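Local coordinates for major capsid protein (Human herpesvirus 1, PDB 1NO7) that builds the shell of the herpes simplex virus capsid as its major protein, represented here by the protein's upper domain, at residues Gly102-Glu107 and Ala116-Ile121; Leu179-Ile184 and Val215-Leu220; His185-Val190 and Ala448-Glu453. All coordinates share one frame; numbering follows the deposited sequence.

Contact 1: residues Gly102-Glu107 and Ala116-Ile121; sequences GVADVE and AGPGEI
Gly-102 and Ile-121 meet at one end of this contact, with their CA atoms 4.4 Å apart. Next to them the CA atoms of Val-103 and Gly-119 lie 5.0 Å apart. One step along the first segment thus matches two along the second, and Glu-120 falls in between. The touching parts run 133° apart, roughly opposed but well short of antiparallel. Neither segment is regular helix or strand. Gly-102 N lies near Glu-120 O, but the angle is too poor for a hydrogen bond. The segments meet by packing and bury 280 Å² in total.

Glu-120 and Ala-104 carry most of the side-chain contact. Glu-120 CG sits between its own backbone N and carbonyl carbon (chi1 83°), and it comes 3.5 Å from Val-103 O. Its CB packs 3.8 Å from Ala-104 CB. The chain is extended beyond CG and carries the carboxylate alongside the first segment. There OE1 is 3.0 Å from Ala-104 O; both atoms are acceptors, so this is proximity and not a bond.

Ala-104 CB also meets the proline ring, 3.9 Å from Pro-118 CG. The model is too tight at Ala-104 CB, so the exact place of this methyl is doubtful. Asp-105 crosses the same ring at about a right angle, with OD2 4.1 Å from Pro-118 CG. Asp-105 OD1 and Glu-120 OE1 are 5.4 Å apart, and these like charges would tend to repel each other.

Val-103 N has a weak hydrogen bond to Gln-122 OE1. Ile-121 rests its side chain on Leu-91.

Most of the touching residues are exposed. The arrangement is that of a long irregular surface loop, here joining strand 98-100 to strand 122-124 and folding back on itself, with Pro-118 at the centre of an inverse gamma turn.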
ATOM      1  N   GLY A 102      15.754   6.088  23.866  1.00 70.84           N
ATOM      2  CA  GLY A 102      14.602   6.953  23.703  1.00 70.84           C
ATOM      3  C   GLY A 102      14.956   8.410  23.463  1.00 70.84           C
ATOM      4  O   GLY A 102      16.055   8.738  23.010  1.00 70.84           O
ATOM      5  N   VAL A 103      14.231   9.023  23.407  1.00122.74           N
ATOM      6  CA  VAL A 103      13.986  10.455  23.540  1.00122.74           C
ATOM      7  C   VAL A 103      13.421  10.783  24.917  1.00122.74           C
ATOM      8  O   VAL A 103      12.545  10.048  25.461  1.00122.74           O
ATOM      9  CB  VAL A 103      13.039  10.969  22.442  1.00 93.38           C
ATOM     10  CG1 VAL A 103      12.703  12.434  22.671  1.00 93.38           C
ATOM     11  CG2 VAL A 103      13.658  10.765  21.067  1.00 93.38           C
ATOM     12  N   ALA A 104      14.033  11.762  25.512  1.00117.14           N
ATOM     13  CA  ALA A 104      13.520  12.129  26.826  1.00117.14           C
ATOM     14  C   ALA A 104      12.329  12.617  27.651  1.00117.14           C
ATOM     15  O   ALA A 104      11.803  11.895  28.511  1.00117.14           O
ATOM     16  CB  ALA A 104      14.687  12.320  27.783  1.00145.78           C
ATOM     17  N   ASP A 105      11.970  13.836  27.246  1.00104.71           N
ATOM     18  CA  ASP A 105      10.852  14.539  27.790  1.00104.71           C
ATOM     19  C   ASP A 105       9.750  14.713  26.767  1.00104.71           C
ATOM     20  O   ASP A 105       8.701  15.145  27.354  1.00104.71           O
ATOM     21  CB  ASP A 105      11.381  15.868  28.310  1.00161.40           C
ATOM     22  CG  ASP A 105      12.424  15.641  29.394  1.00161.40           C
ATOM     23  OD1 ASP A 105      12.431  14.535  29.981  1.00161.40           O
ATOM     24  OD2 ASP A 105      13.237  16.551  29.650  1.00161.40           O
ATOM     25  N   VAL A 106       9.705  14.508  25.672  1.00 92.24           N
ATOM     26  CA  VAL A 106       8.812  14.696  24.534  1.00 92.24           C
ATOM     27  C   VAL A 106       7.685  13.670  24.555  1.00 92.24           C
ATOM     28  O   VAL A 106       7.822  12.470  24.740  1.00 92.24           O
ATOM     29  CB  VAL A 106       9.576  14.620  23.200  1.00133.42           C
ATOM     30  CG1 VAL A 106       8.609  14.698  22.028  1.00133.42           C
ATOM     31  CG2 VAL A 106      10.615  15.727  23.118  1.00133.42           C
ATOM     32  N   GLU A 107       6.449  14.188  24.228  1.00107.81           N
ATOM     33  CA  GLU A 107       5.252  13.362  24.091  1.00107.81           C
ATOM     34  C   GLU A 107       5.313  12.883  22.648  1.00107.81           C
ATOM     35  O   GLU A 107       4.808  13.547  21.743  1.00107.81           O
ATOM     36  CB  GLU A 107       3.986  14.194  24.288  1.00200.99           C
ATOM     37  CG  GLU A 107       3.864  14.850  25.643  1.00200.99           C
ATOM     38  CD  GLU A 107       2.612  15.696  25.755  1.00200.99           C
ATOM     39  OE1 GLU A 107       1.504  15.146  25.574  1.00200.99           O
ATOM     40  OE2 GLU A 107       2.737  16.910  26.019  1.00200.99           O
ATOM     41  N   ALA A 116      16.659  17.893  20.857  1.00173.11           N
ATOM     42  CA  ALA A 116      18.002  17.477  21.259  1.00173.11           C
ATOM     43  C   ALA A 116      18.257  17.664  22.747  1.00173.11           C
ATOM     44  O   ALA A 116      18.093  18.763  23.278  1.00173.11           O
ATOM     45  CB  ALA A 116      19.043  18.249  20.456  1.00 35.06           C
ATOM     46  N   GLY A 117      18.658  16.589  23.421  1.00116.75           N
ATOM     47  CA  GLY A 117      18.925  16.690  24.844  1.00116.75           C
ATOM     48  C   GLY A 117      19.190  15.388  25.581  1.00116.75           C
ATOM     49  O   GLY A 117      19.872  14.497  25.063  1.00116.75           O
ATOM     50  N   PRO A 118      18.656  15.254  26.810  1.00138.27           N
ATOM     51  CA  PRO A 118      18.811  14.073  27.662  1.00138.27           C
ATOM     52  C   PRO A 118      18.197  12.828  27.049  1.00138.27           C
ATOM     53  O   PRO A 118      17.035  12.508  27.301  1.00138.27           O
ATOM     54  CB  PRO A 118      18.103  14.485  28.950  1.00129.28           C
ATOM     55  CG  PRO A 118      16.995  15.357  28.447  1.00129.28           C
ATOM     56  CD  PRO A 118      17.722  16.216  27.430  1.00129.28           C
ATOM     57  N   GLY A 119      18.982  12.126  26.242  1.00121.89           N
ATOM     58  CA  GLY A 119      18.481  10.921  25.614  1.00121.89           C
ATOM     59  C   GLY A 119      18.284   9.796  26.612  1.00121.89           C
ATOM     60  O   GLY A 119      19.257   9.161  27.027  1.00121.89           O
ATOM     61  N   GLU A 120      17.036   9.551  27.010  1.00 76.41           N
ATOM     62  CA  GLU A 120      16.752   8.477  27.958  1.00 76.41           C
ATOM     63  C   GLU A 120      16.669   7.161  27.192  1.00 76.41           C
ATOM     64  O   GLU A 120      16.968   7.101  25.994  1.00 76.41           O
ATOM     65  CB  GLU A 120      15.438   8.719  28.708  1.00 76.79           C
ATOM     66  CG  GLU A 120      14.207   8.277  27.949  1.00 76.79           C
ATOM     67  CD  GLU A 120      12.985   8.142  28.838  1.00 76.79           C
ATOM     68  OE1 GLU A 120      12.531   9.164  29.400  1.00 76.79           O
ATOM     69  OE2 GLU A 120      12.479   7.005  28.974  1.00 76.79           O
ATOM     70  N   ILE A 121      16.249   6.105  27.877  1.00 43.96           N
ATOM     71  CA  ILE A 121      16.162   4.796  27.249  1.00 43.96           C
ATOM     72  C   ILE A 121      14.777   4.188  27.430  1.00 43.96           C
ATOM     73  O   ILE A 121      14.355   3.872  28.542  1.00 43.96           O
ATOM     74  CB  ILE A 121      17.245   3.865  27.827  1.00 37.68           C
ATOM     75  CG1 ILE A 121      16.994   2.428  27.383  1.00 37.68           C
ATOM     76  CG2 ILE A 121      17.296   4.016  29.356  1.00 37.68           C
ATOM     77  CD1 ILE A 121      18.077   1.494  27.835  1.00 37.68           C
TER

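Contact 2: residues Leu179-Ile184 and Val215-Leu220; sequences LLQAAI and VNDYSL
Gln-181, near the end of helix 176-183, reaches the N-cap of helix 218-226. Asp-217 is that N-cap residue, and Asn-216 precedes it. All the touching residues are buried, so the contact has no solvent side; its polar half is the closer one and its apolar half the looser one.

In the polar half, Gln-181 CG lies anti to the backbone N (chi1 162°) and the chain continues extended. Its amide meets that of Asn-216 tip to tip, with the planes 71° apart. Asn-216 ND2 donates to Gln-181 OE1 at 3.2 Å, and ND2 also bonds Leu-488 O. Gln-181 NE2 donates to Asp-217 OD2 at 3.2 Å, and OD2 accepts with its anti lone pair, the one away from OD1. Trp-287 NE1 is a second donor to this oxygen. The buried amide thus has a partner at both ends, although Asn-216 ND2 meets the carbonyl side-on, at 94°.

The apolar half is Leu-220. Its CD1 is 4.1 Å from Gln-181 CB, and its CD2 is 4.3 Å from Ile-184 CG2.

Asp-217 serves both helices: while OD2 takes Gln-181, OD1 accepts the capping bond from Leu-220 N at 3.1 Å, from above the carboxylate plane.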
ATOM      1  N   LEU A 179      -1.951   6.069 -13.908  1.00 25.04           N
ATOM      2  CA  LEU A 179      -2.904   7.179 -14.023  1.00 25.04           C
ATOM      3  C   LEU A 179      -4.324   6.610 -14.051  1.00 25.04           C
ATOM      4  O   LEU A 179      -5.222   7.149 -13.385  1.00 25.04           O
ATOM      5  CB  LEU A 179      -2.648   8.022 -15.280  1.00 36.05           C
ATOM      6  CG  LEU A 179      -1.219   8.521 -15.495  1.00 36.05           C
ATOM      7  CD1 LEU A 179      -0.365   7.311 -15.913  1.00 36.05           C
ATOM      8  CD2 LEU A 179      -1.170   9.619 -16.573  1.00 36.05           C
ATOM      9  N   LEU A 180      -4.522   5.529 -14.811  1.00 28.87           N
ATOM     10  CA  LEU A 180      -5.838   4.905 -14.877  1.00 28.87           C
ATOM     11  C   LEU A 180      -6.260   4.513 -13.464  1.00 28.87           C
ATOM     12  O   LEU A 180      -7.339   4.914 -12.995  1.00 28.87           O
ATOM     13  CB  LEU A 180      -5.816   3.656 -15.758  1.00 16.97           C
ATOM     14  CG  LEU A 180      -6.088   3.904 -17.240  1.00 16.97           C
ATOM     15  CD1 LEU A 180      -6.336   2.547 -17.979  1.00 16.97           C
ATOM     16  CD2 LEU A 180      -7.308   4.840 -17.343  1.00 16.97           C
ATOM     17  N   GLN A 181      -5.402   3.728 -12.798  1.00 30.06           N
ATOM     18  CA  GLN A 181      -5.638   3.274 -11.425  1.00 30.06           C
ATOM     19  C   GLN A 181      -5.922   4.491 -10.545  1.00 30.06           C
ATOM     20  O   GLN A 181      -6.844   4.489  -9.726  1.00 30.06           O
ATOM     21  CB  GLN A 181      -4.409   2.528 -10.898  1.00 46.04           C
ATOM     22  CG  GLN A 181      -4.372   2.407  -9.377  1.00 46.04           C
ATOM     23  CD  GLN A 181      -3.005   1.985  -8.849  1.00 46.04           C
ATOM     24  OE1 GLN A 181      -1.969   2.532  -9.254  1.00 46.04           O
ATOM     25  NE2 GLN A 181      -2.994   1.023  -7.925  1.00 46.04           N
ATOM     26  N   ALA A 182      -5.123   5.534 -10.725  1.00 36.64           N
ATOM     27  CA  ALA A 182      -5.313   6.757  -9.963  1.00 36.64           C
ATOM     28  C   ALA A 182      -6.747   7.260 -10.177  1.00 36.64           C
ATOM     29  O   ALA A 182      -7.467   7.525  -9.205  1.00 36.64           O
ATOM     30  CB  ALA A 182      -4.301   7.816 -10.410  1.00 14.07           C
ATOM     31  N   ALA A 183      -7.148   7.382 -11.450  1.00 45.44           N
ATOM     32  CA  ALA A 183      -8.492   7.838 -11.829  1.00 45.44           C
ATOM     33  C   ALA A 183      -9.554   6.882 -11.284  1.00 45.44           C
ATOM     34  O   ALA A 183     -10.581   7.311 -10.755  1.00 45.44           O
ATOM     35  CB  ALA A 183      -8.603   7.923 -13.343  1.00103.67           C
ATOM     36  N   ILE A 184      -9.284   5.585 -11.419  1.00 55.82           N
ATOM     37  CA  ILE A 184     -10.208   4.504 -10.942  1.00 55.82           C
ATOM     38  C   ILE A 184      -9.942   4.237  -9.528  1.00 55.82           C
ATOM     39  O   ILE A 184      -9.612   3.127  -9.103  1.00 55.82           O
ATOM     40  CB  ILE A 184     -10.022   3.129 -11.567  1.00 26.71           C
ATOM     41  CG1 ILE A 184      -9.679   3.227 -13.049  1.00 26.71           C
ATOM     42  CG2 ILE A 184     -11.264   2.272 -11.345  1.00 26.71           C
ATOM     43  CD1 ILE A 184      -8.883   2.041 -13.567  1.00 26.71           C
ATOM     44  N   VAL A 215      -1.866  -5.660 -10.719  1.00 32.03           N
ATOM     45  CA  VAL A 215      -1.508  -6.290  -9.434  1.00 32.03           C
ATOM     46  C   VAL A 215      -1.066  -5.341  -8.303  1.00 32.03           C
ATOM     47  O   VAL A 215      -1.022  -5.741  -7.133  1.00 32.03           O
ATOM     48  CB  VAL A 215      -0.381  -7.265  -9.627  1.00 33.74           C
ATOM     49  CG1 VAL A 215      -0.791  -8.331 -10.603  1.00 33.74           C
ATOM     50  CG2 VAL A 215       0.843  -6.508 -10.138  1.00 33.74           C
ATOM     51  N   ASN A 216      -0.720  -4.099  -8.639  1.00 44.55           N
ATOM     52  CA  ASN A 216      -0.280  -3.152  -7.618  1.00 44.55           C
ATOM     53  C   ASN A 216      -1.449  -2.532  -6.820  1.00 44.55           C
ATOM     54  O   ASN A 216      -1.249  -1.631  -5.988  1.00 44.55           O
ATOM     55  CB  ASN A 216       0.593  -2.051  -8.260  1.00 52.15           C
ATOM     56  CG  ASN A 216      -0.217  -0.855  -8.746  1.00 52.15           C
ATOM     57  OD1 ASN A 216      -0.994  -0.950  -9.708  1.00 52.15           O
ATOM     58  ND2 ASN A 216      -0.041   0.282  -8.072  1.00 52.15           N
ATOM     59  N   ASP A 217      -2.663  -3.024  -7.064  1.00 46.49           N
ATOM     60  CA  ASP A 217      -3.851  -2.518  -6.369  1.00 46.49           C
ATOM     61  C   ASP A 217      -4.867  -3.645  -6.141  1.00 46.49           C
ATOM     62  O   ASP A 217      -5.446  -4.184  -7.101  1.00 46.49           O
ATOM     63  CB  ASP A 217      -4.515  -1.408  -7.185  1.00 65.59           C
ATOM     64  CG  ASP A 217      -5.710  -0.789  -6.470  1.00 65.59           C
ATOM     65  OD1 ASP A 217      -6.596  -1.554  -6.007  1.00 65.59           O
ATOM     66  OD2 ASP A 217      -5.767   0.464  -6.380  1.00 65.59           O
ATOM     67  N   TYR A 218      -5.132  -3.978  -4.880  1.00 40.61           N
ATOM     68  CA  TYR A 218      -6.059  -5.067  -4.610  1.00 40.61           C
ATOM     69  C   TYR A 218      -7.472  -4.797  -5.099  1.00 40.61           C
ATOM     70  O   TYR A 218      -8.079  -5.652  -5.753  1.00 40.61           O
ATOM     71  CB  TYR A 218      -6.107  -5.419  -3.115  1.00 37.13           C
ATOM     72  CG  TYR A 218      -6.589  -6.841  -2.910  1.00 37.13           C
ATOM     73  CD1 TYR A 218      -5.888  -7.908  -3.481  1.00 37.13           C
ATOM     74  CD2 TYR A 218      -7.787  -7.120  -2.244  1.00 37.13           C
ATOM     75  CE1 TYR A 218      -6.364  -9.212  -3.414  1.00 37.13           C
ATOM     76  CE2 TYR A 218      -8.278  -8.431  -2.168  1.00 37.13           C
ATOM     77  CZ  TYR A 218      -7.559  -9.471  -2.765  1.00 37.13           C
ATOM     78  OH  TYR A 218      -8.046 -10.766  -2.773  1.00 37.13           O
ATOM     79  N   SER A 219      -7.997  -3.620  -4.771  1.00 41.42           N
ATOM     80  CA  SER A 219      -9.343  -3.257  -5.184  1.00 41.42           C
ATOM     81  C   SER A 219      -9.579  -3.620  -6.648  1.00 41.42           C
ATOM     82  O   SER A 219     -10.586  -4.253  -6.984  1.00 41.42           O
ATOM     83  CB  SER A 219      -9.573  -1.765  -4.971  1.00 44.13           C
ATOM     84  OG  SER A 219      -9.722  -1.466  -3.593  1.00 44.13           O
ATOM     85  N   LEU A 220      -8.656  -3.225  -7.521  1.00 26.43           N
ATOM     86  CA  LEU A 220      -8.814  -3.558  -8.930  1.00 26.43           C
ATOM     87  C   LEU A 220      -8.749  -5.070  -9.050  1.00 26.43           C
ATOM     88  O   LEU A 220      -9.732  -5.705  -9.432  1.00 26.43           O
ATOM     89  CB  LEU A 220      -7.718  -2.930  -9.791  1.00 13.29           C
ATOM     90  CG  LEU A 220      -7.459  -1.428  -9.564  1.00 13.29           C
ATOM     91  CD1 LEU A 220      -6.708  -0.910 -10.801  1.00 13.29           C
ATOM     92  CD2 LEU A 220      -8.754  -0.627  -9.332  1.00 13.29           C
TER

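Contact 3: residues His185-Val190 and Ala448-Glu453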
ATOM      1  N   HIS A 185      -9.918   5.334  -8.744  1.00 53.98           N
ATOM      2  CA  HIS A 185      -9.545   5.377  -7.302  1.00 53.98           C
ATOM      3  C   HIS A 185     -10.211   4.409  -6.343  1.00 53.98           C
ATOM      4  O   HIS A 185     -10.816   4.831  -5.371  1.00 53.98           O
ATOM      5  CB  HIS A 185      -9.779   6.790  -6.775  1.00 66.34           C
ATOM      6  CG  HIS A 185     -11.267   7.211  -6.922  1.00 66.34           C
ATOM      7  ND1 HIS A 185     -11.976   7.021  -8.088  1.00 66.34           N
ATOM      8  CD2 HIS A 185     -12.121   7.799  -6.050  1.00 66.34           C
ATOM      9  CE1 HIS A 185     -13.207   7.477  -7.930  1.00 66.34           C
ATOM     10  NE2 HIS A 185     -13.321   7.955  -6.704  1.00 66.34           N
ATOM     11  N   GLY A 186     -10.124   3.102  -6.596  1.00 61.12           N
ATOM     12  CA  GLY A 186     -10.766   2.152  -5.705  1.00 61.12           C
ATOM     13  C   GLY A 186     -12.273   2.104  -5.974  1.00 61.12           C
ATOM     14  O   GLY A 186     -12.937   1.164  -5.557  1.00 61.12           O
ATOM     15  N   SER A 187     -12.822   3.105  -6.671  1.00 48.26           N
ATOM     16  CA  SER A 187     -14.251   3.112  -6.992  1.00 48.26           C
ATOM     17  C   SER A 187     -14.693   1.922  -7.841  1.00 48.26           C
ATOM     18  O   SER A 187     -14.178   1.693  -8.938  1.00 48.26           O
ATOM     19  CB  SER A 187     -14.636   4.412  -7.699  1.00 62.47           C
ATOM     20  OG  SER A 187     -16.037   4.458  -7.931  1.00 62.47           O
ATOM     21  N   GLU A 188     -15.635   1.153  -7.307  1.00 47.75           N
ATOM     22  CA  GLU A 188     -16.174  -0.013  -8.000  1.00 47.75           C
ATOM     23  C   GLU A 188     -17.054   0.524  -9.126  1.00 47.75           C
ATOM     24  O   GLU A 188     -16.993   0.059 -10.275  1.00 47.75           O
ATOM     25  CB  GLU A 188     -17.002  -0.848  -7.024  1.00 66.38           C
ATOM     26  CG  GLU A 188     -17.442  -2.193  -7.559  1.00 66.38           C
ATOM     27  CD  GLU A 188     -17.893  -3.118  -6.444  1.00 66.38           C
ATOM     28  OE1 GLU A 188     -17.125  -3.262  -5.467  1.00 66.38           O
ATOM     29  OE2 GLU A 188     -18.996  -3.700  -6.537  1.00 66.38           O
ATOM     30  N   HIS A 189     -17.867   1.518  -8.774  1.00 79.63           N
ATOM     31  CA  HIS A 189     -18.769   2.195  -9.707  1.00 79.63           C
ATOM     32  C   HIS A 189     -17.969   2.574 -10.952  1.00 79.63           C
ATOM     33  O   HIS A 189     -18.330   2.210 -12.080  1.00 79.63           O
ATOM     34  CB  HIS A 189     -19.331   3.448  -9.015  1.00 65.09           C
ATOM     35  CG  HIS A 189     -20.201   4.308  -9.882  1.00 65.09           C
ATOM     36  ND1 HIS A 189     -21.292   3.819 -10.570  1.00 65.09           N
ATOM     37  CD2 HIS A 189     -20.181   5.646 -10.107  1.00 65.09           C
ATOM     38  CE1 HIS A 189     -21.907   4.817 -11.181  1.00 65.09           C
ATOM     39  NE2 HIS A 189     -21.253   5.937 -10.916  1.00 65.09           N
ATOM     40  N   VAL A 190     -16.859   3.284 -10.734  1.00 12.44           N
ATOM     41  CA  VAL A 190     -16.032   3.697 -11.854  1.00 12.44           C
ATOM     42  C   VAL A 190     -15.318   2.538 -12.510  1.00 12.44           C
ATOM     43  O   VAL A 190     -15.124   2.534 -13.705  1.00 12.44           O
ATOM     44  CB  VAL A 190     -14.981   4.719 -11.444  1.00  2.25           C
ATOM     45  CG1 VAL A 190     -14.110   5.069 -12.657  1.00  2.25           C
ATOM     46  CG2 VAL A 190     -15.672   5.971 -10.863  1.00  2.25           C
ATOM     47  N   ALA A 448     -15.192  12.996 -14.665  1.00 66.49           N
ATOM     48  CA  ALA A 448     -15.695  14.287 -14.222  1.00 66.49           C
ATOM     49  C   ALA A 448     -16.816  14.071 -13.198  1.00 66.49           C
ATOM     50  O   ALA A 448     -16.990  14.871 -12.274  1.00 66.49           O
ATOM     51  CB  ALA A 448     -16.205  15.089 -15.409  1.00125.93           C
ATOM     52  N   HIS A 449     -17.552  12.973 -13.351  1.00 56.01           N
ATOM     53  CA  HIS A 449     -18.660  12.663 -12.451  1.00 56.01           C
ATOM     54  C   HIS A 449     -18.270  12.098 -11.088  1.00 56.01           C
ATOM     55  O   HIS A 449     -18.826  12.491 -10.057  1.00 56.01           O
ATOM     56  CB  HIS A 449     -19.633  11.692 -13.127  1.00109.92           C
ATOM     57  CG  HIS A 449     -20.383  12.289 -14.276  1.00109.92           C
ATOM     58  ND1 HIS A 449     -21.080  13.475 -14.174  1.00109.92           N
ATOM     59  CD2 HIS A 449     -20.563  11.855 -15.546  1.00109.92           C
ATOM     60  CE1 HIS A 449     -21.656  13.745 -15.331  1.00109.92           C
ATOM     61  NE2 HIS A 449     -21.360  12.778 -16.180  1.00109.92           N
ATOM     62  N   ASN A 450     -17.313  11.178 -11.082  1.00 48.24           N
ATOM     63  CA  ASN A 450     -16.887  10.546  -9.841  1.00 48.24           C
ATOM     64  C   ASN A 450     -15.371  10.593  -9.694  1.00 48.24           C
ATOM     65  O   ASN A 450     -14.652   9.737 -10.229  1.00 48.24           O
ATOM     66  CB  ASN A 450     -17.360   9.096  -9.835  1.00 75.86           C
ATOM     67  CG  ASN A 450     -17.387   8.509  -8.459  1.00 75.86           C
ATOM     68  OD1 ASN A 450     -16.461   8.706  -7.672  1.00 75.86           O
ATOM     69  ND2 ASN A 450     -18.448   7.771  -8.153  1.00 75.86           N
ATOM     70  N   MET A 451     -14.880  11.585  -8.959  1.00 60.41           N
ATOM     71  CA  MET A 451     -13.438  11.718  -8.777  1.00 60.41           C
ATOM     72  C   MET A 451     -12.927  11.926  -7.344  1.00 60.41           C
ATOM     73  O   MET A 451     -13.680  12.297  -6.434  1.00 60.41           O
ATOM     74  CB  MET A 451     -12.890  12.840  -9.691  1.00 44.57           C
ATOM     75  CG  MET A 451     -13.778  14.093  -9.866  1.00 44.57           C
ATOM     76  SD  MET A 451     -12.911  15.520 -10.661  1.00 44.57           S
ATOM     77  CE  MET A 451     -12.817  14.971 -12.428  1.00 44.57           C
ATOM     78  N   ALA A 452     -11.632  11.663  -7.173  1.00 52.71           N
ATOM     79  CA  ALA A 452     -10.938  11.814  -5.898  1.00 52.71           C
ATOM     80  C   ALA A 452      -9.999  13.014  -6.047  1.00 52.71           C
ATOM     81  O   ALA A 452      -9.270  13.107  -7.038  1.00 52.71           O
ATOM     82  CB  ALA A 452     -10.138  10.553  -5.587  1.00115.40           C
ATOM     83  N   GLU A 453     -10.000  13.920  -5.071  1.00 41.73           N
ATOM     84  CA  GLU A 453      -9.164  15.114  -5.155  1.00 41.73           C
ATOM     85  C   GLU A 453      -7.726  15.015  -4.618  1.00 41.73           C
ATOM     86  O   GLU A 453      -6.750  15.113  -5.383  1.00 41.73           O
ATOM     87  CB  GLU A 453      -9.882  16.279  -4.468  1.00 83.43           C
ATOM     88  CG  GLU A 453     -10.279  15.999  -3.027  1.00 83.43           C
ATOM     89  CD  GLU A 453     -11.353  16.948  -2.521  1.00 83.43           C
ATOM     90  OE1 GLU A 453     -11.179  18.178  -2.657  1.00 83.43           O
ATOM     91  OE2 GLU A 453     -12.373  16.463  -1.979  1.00 83.43           O
TER
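His-185 lays one face of its imidazole ring over the backbone at Ala-452, whose N sits 4.0 Å above the ring plane and offset toward the rim. The methyl of Ala-452 touches the ring as well, with CB 3.4 Å from His-185 CD2. On the opposite face lies Ser-187 N, also toward the rim. The ring is therefore held between the turn it belongs to and the second segment. His-185 ND1 bonds Ala-183 O, which ties the rotation of the ring to the end of the preceding helix.

Asn-450 is the other main contributor. Its CG lies anti to the backbone N (chi1 -161°), and the side chain reaches in between His-185, His-189 and Val-190. OD1 approaches the edge of the His-185 ring near its plane, 3.4 Å from NE2. The ring and amide planes are 61° apart. The same OD1 accepts a hydrogen bond from Asn-336 ND2. On the other branch, Asn-450 ND2 lies at the edge of the His-189 ring, 3.4 Å from CD2. Asn-450 CB packs 3.7 Å from Val-190 CG2, so the stem of the side chain is in apolar contact.

Ser-187 caps the start of helix 188-193. It is the N-cap, and its OG accepts from Val-190 N at 3.1 Å, nearly straight at 169°. The bond ties Val-190 N into the first turn; Val-190 CB points toward the loop that carries Asn-450.

The contact joins the start of helix 188-193 to the loop between helix 438-442 and strand 457-462. Helix 382-389 borders that loop through Tyr-386, which touches Met-451, and Phe-382, which touches Ala-452. Strand 332-334 adds Leu-334 against Ala-452.

Contact 1 comes first along the chain and closes before the others open. It lies about 42 Å from contact 2 and 45 Å from contact 3, centre to centre, and touches neither. It lies within one surface loop. Contacts 2 and 3 have centres about 11 Å apart and interleave along the chain. Residues 179-184 run straight into 185-190, so helix 176-183 and helix 188-193 follow each other. The two contacts touch where Ile-184 packs on Val-190 and Ser-219 on Gly-186. Together they tie this pair of successive helices and the turn between them to helix 218-226 and to a loop more than 250 residues later, within the buried part of the upper domain.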